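PDB 2O1Q: putative acetyl/propionyl-CoA carboxylase, alpha subunit, which probably acts as a metal-dependent dioxygenase of the cupin superfamily, perhaps on acetylacetone, and binds zinc. Local coordinates for residues 33-45 against 133-145. Residues are numbered along the deposited sequence; the frame is centred on the assembly and turned at random.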
ATOM      1  N   TRP A  33      -7.631   1.064  24.639  1.00 17.58           N
ATOM      2  CA  TRP A  33      -7.692   0.795  23.202  1.00 14.55           C
ATOM      3  C   TRP A  33      -8.458  -0.489  22.921  1.00 13.57           C
ATOM      4  O   TRP A  33      -8.585  -1.313  23.820  1.00 14.59           O
ATOM      5  CB  TRP A  33      -6.299   0.804  22.587  1.00 16.32           C
ATOM      6  CG  TRP A  33      -5.444  -0.383  22.787  1.00 16.15           C
ATOM      7  CD1 TRP A  33      -5.234  -1.054  23.926  1.00 17.72           C
ATOM      8  CD2 TRP A  33      -4.637  -1.021  21.793  1.00 16.15           C
ATOM      9  NE1 TRP A  33      -4.320  -2.042  23.739  1.00 21.04           N
ATOM     10  CE2 TRP A  33      -3.978  -2.081  22.414  1.00 15.67           C
ATOM     11  CE3 TRP A  33      -4.433  -0.807  20.432  1.00 17.42           C
ATOM     12  CZ2 TRP A  33      -3.100  -2.920  21.726  1.00 16.32           C
ATOM     13  CZ3 TRP A  33      -3.568  -1.636  19.756  1.00 20.97           C
ATOM     14  CH2 TRP A  33      -2.939  -2.693  20.403  1.00 17.88           C
ATOM     15  N   LYS A  34      -8.842  -0.663  21.642  1.00 16.34           N
ATOM     16  CA  LYS A  34      -9.321  -1.944  21.056  1.00 13.02           C
ATOM     17  C   LYS A  34      -8.578  -2.008  19.747  1.00 13.68           C
ATOM     18  O   LYS A  34      -8.713  -1.108  18.914  1.00 16.83           O
ATOM     19  CB  LYS A  34     -10.812  -1.934  20.831  1.00 16.22           C
ATOM     20  CG  LYS A  34     -11.589  -1.703  22.121  1.00 18.00           C
ATOM     21  CD  LYS A  34     -13.091  -1.690  21.869  1.00 15.94           C
ATOM     22  CE  LYS A  34     -13.829  -1.339  23.130  1.00 22.14           C
ATOM     23  NZ  LYS A  34     -15.316  -1.474  22.990  1.00 20.26           N
ATOM     24  N   LEU A  35      -7.818  -3.079  19.553  1.00 14.71           N
ATOM     25  CA  LEU A  35      -7.304  -3.409  18.255  1.00 15.44           C
ATOM     26  C   LEU A  35      -8.403  -4.019  17.412  1.00 16.04           C
ATOM     27  O   LEU A  35      -9.078  -4.911  17.840  1.00 18.34           O
ATOM     28  CB  LEU A  35      -6.139  -4.382  18.354  1.00 15.80           C
ATOM     29  CG  LEU A  35      -5.416  -4.752  17.056  1.00 15.14           C
ATOM     30  CD1 LEU A  35      -4.842  -3.471  16.464  1.00 17.34           C
ATOM     31  CD2 LEU A  35      -4.334  -5.783  17.333  1.00 19.27           C
ATOM     32  N   LEU A  36      -8.575  -3.491  16.205  1.00 16.18           N
ATOM     33  CA  LEU A  36      -9.684  -3.876  15.350  1.00 15.76           C
ATOM     34  C   LEU A  36      -9.239  -4.776  14.205  1.00 15.53           C
ATOM     35  O   LEU A  36      -9.968  -5.706  13.793  1.00 16.63           O
ATOM     36  CB  LEU A  36     -10.353  -2.643  14.805  1.00 14.46           C
ATOM     37  CG  LEU A  36     -11.020  -1.743  15.857  1.00 14.27           C
ATOM     38  CD1 LEU A  36     -11.498  -0.440  15.167  1.00 17.13           C
ATOM     39  CD2 LEU A  36     -12.129  -2.476  16.635  1.00 16.93           C
ATOM     40  N   HIS A  37      -8.023  -4.563  13.723  1.00 15.74           N
ATOM     41  CA  HIS A  37      -7.561  -5.308  12.542  1.00 16.54           C
ATOM     42  C   HIS A  37      -6.057  -5.217  12.402  1.00 15.88           C
ATOM     43  O   HIS A  37      -5.454  -4.150  12.657  1.00 15.90           O
ATOM     44  CB  HIS A  37      -8.243  -4.801  11.263  1.00 14.68           C
ATOM     45  CG  HIS A  37      -7.670  -5.371  10.000  1.00 15.87           C
ATOM     46  ND1 HIS A  37      -8.045  -6.592   9.494  1.00 16.52           N
ATOM     47  CD2 HIS A  37      -6.755  -4.875   9.149  1.00 19.68           C
ATOM     48  CE1 HIS A  37      -7.333  -6.847   8.406  1.00 18.64           C
ATOM     49  NE2 HIS A  37      -6.563  -5.801   8.160  1.00 19.41           N
ATOM     50  N   VAL A  38      -5.440  -6.282  11.940  1.00 14.76           N
ATOM     51  CA  VAL A  38      -4.082  -6.242  11.429  1.00 13.36           C
ATOM     52  C   VAL A  38      -4.048  -6.888  10.038  1.00 14.05           C
ATOM     53  O   VAL A  38      -4.712  -7.926   9.857  1.00 14.87           O
ATOM     54  CB  VAL A  38      -3.034  -6.876  12.378  1.00 13.07           C
ATOM     55  CG1 VAL A  38      -3.012  -6.162  13.752  1.00 14.68           C
ATOM     56  CG2 VAL A  38      -3.196  -8.422  12.458  1.00 15.44           C
ATOM     57  N   SER A  39      -3.200  -6.368   9.158  1.00 15.53           N
ATOM     58  CA  SER A  39      -2.949  -6.849   7.823  1.00 11.93           C
ATOM     59  C   SER A  39      -1.496  -7.310   7.770  1.00 14.58           C
ATOM     60  O   SER A  39      -0.574  -6.465   7.646  1.00 15.81           O
ATOM     61  CB  SER A  39      -3.128  -5.747   6.817  1.00 14.34           C
ATOM     62  OG  SER A  39      -4.519  -5.553   6.524  1.00 19.63           O
ATOM     63  N   PRO A  40      -1.267  -8.612   7.895  1.00 16.32           N
ATOM     64  CA  PRO A  40       0.122  -9.096   7.929  1.00 15.88           C
ATOM     65  C   PRO A  40       0.926  -8.862   6.669  1.00 15.82           C
ATOM     66  O   PRO A  40       2.197  -8.834   6.713  1.00 15.46           O
ATOM     67  CB  PRO A  40      -0.044 -10.622   8.157  1.00 17.80           C
ATOM     68  CG  PRO A  40      -1.411 -10.791   8.679  1.00 19.39           C
ATOM     69  CD  PRO A  40      -2.220  -9.736   7.971  1.00 16.21           C
ATOM     70  N   GLU A  41       0.242  -8.766   5.530  1.00 16.16           N
ATOM     71  CA  GLU A  41       0.984  -8.611   4.297  1.00 15.96           C
ATOM     72  C   GLU A  41       1.543  -7.200   4.129  1.00 15.19           C
ATOM     73  O   GLU A  41       2.739  -7.036   3.901  1.00 14.99           O
ATOM     74  CB  GLU A  41       0.116  -8.984   3.131  1.00 16.57           C
ATOM     75  CG  GLU A  41       0.820  -8.971   1.823  1.00 14.95           C
ATOM     76  CD  GLU A  41      -0.121  -9.022   0.652  1.00 15.47           C
ATOM     77  OE1 GLU A  41      -0.615 -10.142   0.319  1.00 15.46           O
ATOM     78  OE2 GLU A  41      -0.443  -7.947   0.091  1.00 16.61           O
HETATM   79  N   MSE A  42       0.686  -6.174   4.218  1.00 15.58           N
HETATM   80  CA  MSE A  42       1.096  -4.815   4.018  1.00 17.35           C
HETATM   81  C   MSE A  42       1.712  -4.281   5.271  1.00 16.54           C
HETATM   82  O   MSE A  42       2.410  -3.245   5.177  1.00 16.97           O
HETATM   83  CB  MSE A  42      -0.110  -4.028   3.607  1.00 18.64           C
HETATM   84  CG  MSE A  42       0.203  -2.632   3.152  1.00 18.56           C
HETATM   85 SE   MSE A  42      -1.272  -1.768   2.188  0.75 25.87          SE
HETATM   86  CE  MSE A  42      -2.437  -3.378   2.068  1.00 20.18           C
ATOM     87  N   GLY A  43       1.400  -4.858   6.433  1.00 14.26           N
ATOM     88  CA  GLY A  43       1.830  -4.266   7.689  1.00 14.86           C
ATOM     89  C   GLY A  43       0.943  -3.134   8.190  1.00 16.26           C
ATOM     90  O   GLY A  43       1.368  -2.286   9.000  1.00 16.23           O
ATOM     91  N   SER A  44      -0.317  -3.093   7.776  1.00 18.38           N
ATOM     92  CA  SER A  44      -1.208  -2.085   8.268  1.00 17.90           C
ATOM     93  C   SER A  44      -2.036  -2.623   9.460  1.00 16.83           C
ATOM     94  O   SER A  44      -2.047  -3.830   9.718  1.00 17.66           O
ATOM     95  CB  SER A  44      -2.042  -1.507   7.126  1.00 17.74           C
ATOM     96  OG  SER A  44      -2.872  -2.574   6.677  1.00 19.15           O
ATOM     97  N   TRP A  45      -2.596  -1.712  10.261  1.00 18.18           N
ATOM     98  CA  TRP A  45      -3.319  -2.094  11.453  1.00 18.81           C
ATOM     99  C   TRP A  45      -4.245  -0.920  11.824  1.00 16.92           C
ATOM    100  O   TRP A  45      -4.024   0.224  11.379  1.00 15.67           O
ATOM    101  CB  TRP A  45      -2.364  -2.497  12.581  1.00 17.04           C
ATOM    102  CG  TRP A  45      -1.271  -1.488  12.889  1.00 17.25           C
ATOM    103  CD1 TRP A  45      -0.160  -1.213  12.126  1.00 18.92           C
ATOM    104  CD2 TRP A  45      -1.155  -0.713  14.073  1.00 16.97           C
ATOM    105  NE1 TRP A  45       0.629  -0.294  12.780  1.00 18.98           N
ATOM    106  CE2 TRP A  45       0.032   0.026  13.980  1.00 19.01           C
ATOM    107  CE3 TRP A  45      -1.969  -0.572  15.235  1.00 16.55           C
ATOM    108  CZ2 TRP A  45       0.448   0.901  14.982  1.00 22.99           C
ATOM    109  CZ3 TRP A  45      -1.545   0.290  16.247  1.00 19.99           C
ATOM    110  CH2 TRP A  45      -0.347   1.043  16.095  1.00 19.77           C
ATOM    111  N   VAL A 133      10.274   0.116  17.541  1.00 18.56           N
ATOM    112  CA  VAL A 133       9.498   0.177  16.332  1.00 18.37           C
ATOM    113  C   VAL A 133       8.307  -0.728  16.482  1.00 18.82           C
ATOM    114  O   VAL A 133       8.455  -1.928  16.507  1.00 23.84           O
ATOM    115  CB  VAL A 133      10.325  -0.233  15.121  1.00 15.41           C
ATOM    116  CG1 VAL A 133       9.464  -0.116  13.835  1.00 19.48           C
ATOM    117  CG2 VAL A 133      11.563   0.727  15.022  1.00 17.65           C
ATOM    118  N   ILE A 134       7.129  -0.138  16.558  1.00 15.18           N
ATOM    119  CA  ILE A 134       5.927  -0.822  17.004  1.00 15.73           C
ATOM    120  C   ILE A 134       4.912  -0.852  15.873  1.00 16.98           C
ATOM    121  O   ILE A 134       4.392   0.177  15.478  1.00 18.27           O
ATOM    122  CB  ILE A 134       5.372  -0.081  18.258  1.00 16.92           C
ATOM    123  CG1 ILE A 134       6.348  -0.215  19.435  1.00 17.88           C
ATOM    124  CG2 ILE A 134       3.931  -0.487  18.618  1.00 19.70           C
ATOM    125  CD1 ILE A 134       6.396  -1.564  20.023  1.00 19.46           C
ATOM    126  N   GLY A 135       4.671  -2.053  15.349  1.00 18.27           N
ATOM    127  CA  GLY A 135       3.721  -2.192  14.284  1.00 18.51           C
ATOM    128  C   GLY A 135       2.710  -3.268  14.477  1.00 16.19           C
ATOM    129  O   GLY A 135       2.453  -3.687  15.593  1.00 16.43           O
ATOM    130  N   TRP A 136       2.206  -3.800  13.369  1.00 15.28           N
ATOM    131  CA  TRP A 136       1.034  -4.710  13.415  1.00 15.93           C
ATOM    132  C   TRP A 136       1.210  -5.894  14.307  1.00 17.68           C
ATOM    133  O   TRP A 136       0.292  -6.269  14.983  1.00 16.91           O
ATOM    134  CB  TRP A 136       0.612  -5.193  11.995  1.00 16.94           C
ATOM    135  CG  TRP A 136       1.491  -6.182  11.395  1.00 18.53           C
ATOM    136  CD1 TRP A 136       2.599  -5.937  10.679  1.00 15.50           C
ATOM    137  CD2 TRP A 136       1.378  -7.597  11.500  1.00 14.86           C
ATOM    138  NE1 TRP A 136       3.205  -7.101  10.314  1.00 16.30           N
ATOM    139  CE2 TRP A 136       2.457  -8.149  10.796  1.00 15.69           C
ATOM    140  CE3 TRP A 136       0.459  -8.462  12.114  1.00 18.74           C
ATOM    141  CZ2 TRP A 136       2.651  -9.490  10.689  1.00 18.86           C
ATOM    142  CZ3 TRP A 136       0.667  -9.818  12.011  1.00 19.05           C
ATOM    143  CH2 TRP A 136       1.743 -10.313  11.290  1.00 19.75           C
ATOM    144  N   GLU A 137       2.391  -6.484  14.238  1.00 15.81           N
ATOM    145  CA  GLU A 137       2.715  -7.660  14.987  1.00 16.52           C
ATOM    146  C   GLU A 137       2.809  -7.359  16.490  1.00 17.33           C
ATOM    147  O   GLU A 137       2.405  -8.176  17.331  1.00 18.30           O
ATOM    148  CB  GLU A 137       4.035  -8.271  14.449  1.00 19.32           C
ATOM    149  CG  GLU A 137       4.384  -9.656  14.939  1.00 24.84           C
ATOM    150  CD  GLU A 137       5.787 -10.125  14.466  1.00 25.55           C
ATOM    151  OE1 GLU A 137       6.773  -9.349  14.611  1.00 35.23           O
ATOM    152  OE2 GLU A 137       5.901 -11.284  13.994  1.00 41.57           O
ATOM    153  N   ASP A 138       3.435  -6.236  16.807  1.00 14.67           N
ATOM    154  CA  ASP A 138       3.509  -5.762  18.171  1.00 14.33           C
ATOM    155  C   ASP A 138       2.125  -5.453  18.714  1.00 17.55           C
ATOM    156  O   ASP A 138       1.765  -5.818  19.817  1.00 17.33           O
ATOM    157  CB  ASP A 138       4.444  -4.567  18.287  1.00 13.31           C
ATOM    158  CG  ASP A 138       5.795  -4.876  17.736  1.00 19.11           C
ATOM    159  OD1 ASP A 138       6.504  -5.708  18.358  1.00 21.03           O
ATOM    160  OD2 ASP A 138       6.082  -4.356  16.647  1.00 22.61           O
ATOM    161  N   ALA A 139       1.328  -4.785  17.905  1.00 17.10           N
ATOM    162  CA  ALA A 139      -0.037  -4.492  18.280  1.00 17.92           C
ATOM    163  C   ALA A 139      -0.848  -5.730  18.542  1.00 17.19           C
ATOM    164  O   ALA A 139      -1.535  -5.791  19.535  1.00 16.99           O
ATOM    165  CB  ALA A 139      -0.712  -3.611  17.223  1.00 18.68           C
ATOM    166  N   GLN A 140      -0.747  -6.707  17.673  1.00 16.88           N
ATOM    167  CA  GLN A 140      -1.523  -7.914  17.807  1.00 14.78           C
ATOM    168  C   GLN A 140      -1.106  -8.630  19.060  1.00 16.42           C
ATOM    169  O   GLN A 140      -1.930  -9.177  19.749  1.00 17.02           O
ATOM    170  CB  GLN A 140      -1.428  -8.786  16.563  1.00 16.44           C
ATOM    171  CG  GLN A 140      -2.359  -9.980  16.560  1.00 17.08           C
ATOM    172  CD  GLN A 140      -2.104 -10.913  15.386  1.00 20.55           C
ATOM    173  OE1 GLN A 140      -0.970 -11.386  15.178  1.00 22.80           O
ATOM    174  NE2 GLN A 140      -3.148 -11.254  14.700  1.00 20.45           N
ATOM    175  N   GLY A 141       0.183  -8.665  19.355  1.00 17.38           N
ATOM    176  CA  GLY A 141       0.658  -9.384  20.526  1.00 16.62           C
ATOM    177  C   GLY A 141       0.222  -8.672  21.803  1.00 17.47           C
ATOM    178  O   GLY A 141      -0.153  -9.311  22.767  1.00 18.81           O
ATOM    179  N   ALA A 142       0.331  -7.349  21.835  1.00 16.81           N
ATOM    180  CA  ALA A 142      -0.094  -6.591  23.022  1.00 17.55           C
ATOM    181  C   ALA A 142      -1.602  -6.734  23.252  1.00 18.97           C
ATOM    182  O   ALA A 142      -2.048  -6.769  24.400  1.00 20.74           O
ATOM    183  CB  ALA A 142       0.268  -5.155  22.888  1.00 17.38           C
ATOM    184  N   TRP A 143      -2.379  -6.860  22.190  1.00 16.54           N
ATOM    185  CA  TRP A 143      -3.823  -6.993  22.282  1.00 20.44           C
ATOM    186  C   TRP A 143      -4.275  -8.364  22.725  1.00 20.90           C
ATOM    187  O   TRP A 143      -5.155  -8.493  23.589  1.00 22.60           O
ATOM    188  CB  TRP A 143      -4.437  -6.773  20.902  1.00 15.85           C
ATOM    189  CG  TRP A 143      -5.927  -6.929  20.873  1.00 17.80           C
ATOM    190  CD1 TRP A 143      -6.621  -7.813  20.167  1.00 18.96           C
ATOM    191  CD2 TRP A 143      -6.886  -6.128  21.574  1.00 17.41           C
ATOM    192  NE1 TRP A 143      -7.969  -7.602  20.331  1.00 19.41           N
ATOM    193  CE2 TRP A 143      -8.162  -6.641  21.272  1.00 18.21           C
ATOM    194  CE3 TRP A 143      -6.784  -5.090  22.484  1.00 14.14           C
ATOM    195  CZ2 TRP A 143      -9.335  -6.082  21.785  1.00 19.88           C
ATOM    196  CZ3 TRP A 143      -7.951  -4.533  22.983  1.00 19.92           C
ATOM    197  CH2 TRP A 143      -9.183  -5.042  22.667  1.00 20.03           C
ATOM    198  N   ALA A 144      -3.646  -9.386  22.164  1.00 22.81           N
ATOM    199  CA  ALA A 144      -4.206 -10.732  22.080  1.00 28.72           C
ATOM    200  C   ALA A 144      -3.343 -11.794  22.744  1.00 30.97           C
ATOM    201  O   ALA A 144      -3.845 -12.888  23.014  1.00 33.74           O
ATOM    202  CB  ALA A 144      -4.403 -11.104  20.596  1.00 27.72           C
ATOM    203  N   ALA A 145      -2.072 -11.494  23.011  1.00 33.66           N
ATOM    204  CA  ALA A 145      -1.163 -12.406  23.727  1.00 35.07           C
ATOM    205  C   ALA A 145      -0.863 -11.928  25.158  1.00 38.23           C
ATOM    206  O   ALA A 145      -1.428 -10.946  25.667  1.00 41.49           O
ATOM    207  CB  ALA A 145       0.125 -12.572  22.957  1.00 31.98           C
ATOM    208  OXT ALA A 145      -0.040 -12.532  25.860  1.00 41.75           O
TER
HETATM  209  O   HOH W   1      -2.944  -3.960  25.430  1.00 25.37           O
HETATM  210  O   HOH W   2       3.322  -2.615  10.937  1.00 14.94           O
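The chi1 of W143 (178°) swings its indole from the helix to the strand, CG lying anti to the backbone N, and L35 CB sits over the face of its five-membered ring, 3.8 Å from the centroid: a CH-pi contact. W33 sets CG between the backbone N and the carbonyl carbon, which turns the face of its five-membered ring to the edge of the W143 six-membered ring; with centroids 5.5 Å apart and planes at 78°, the pair is T-shaped. A water bridges W33 NE1 and A142 O. Were W143 an alanine, L35 CB and the W33 face would probably lose their aromatic partner, opening a gap at this end of the helix. At the helix start, P40 CA stands 3.8 Å from the centroid of the W136 six-membered ring, over its face, while V38 CG2 approaches W136 CE3 at 3.7 Å. Midway, A139 CB meets W45 CE3 at 3.8 Å. W136 NE1 is hydrogen-bonded to N99 OD1 of the third subunit, tying this packing to the assembly. The C-terminal helix 136-144 thus crosses strand 33-39 with axes 8.6 Å apart at closest approach, at a signed crossing angle of -140°, packing on the cupin sheet where strand 32-39 runs between strands 20-21 and 44-51.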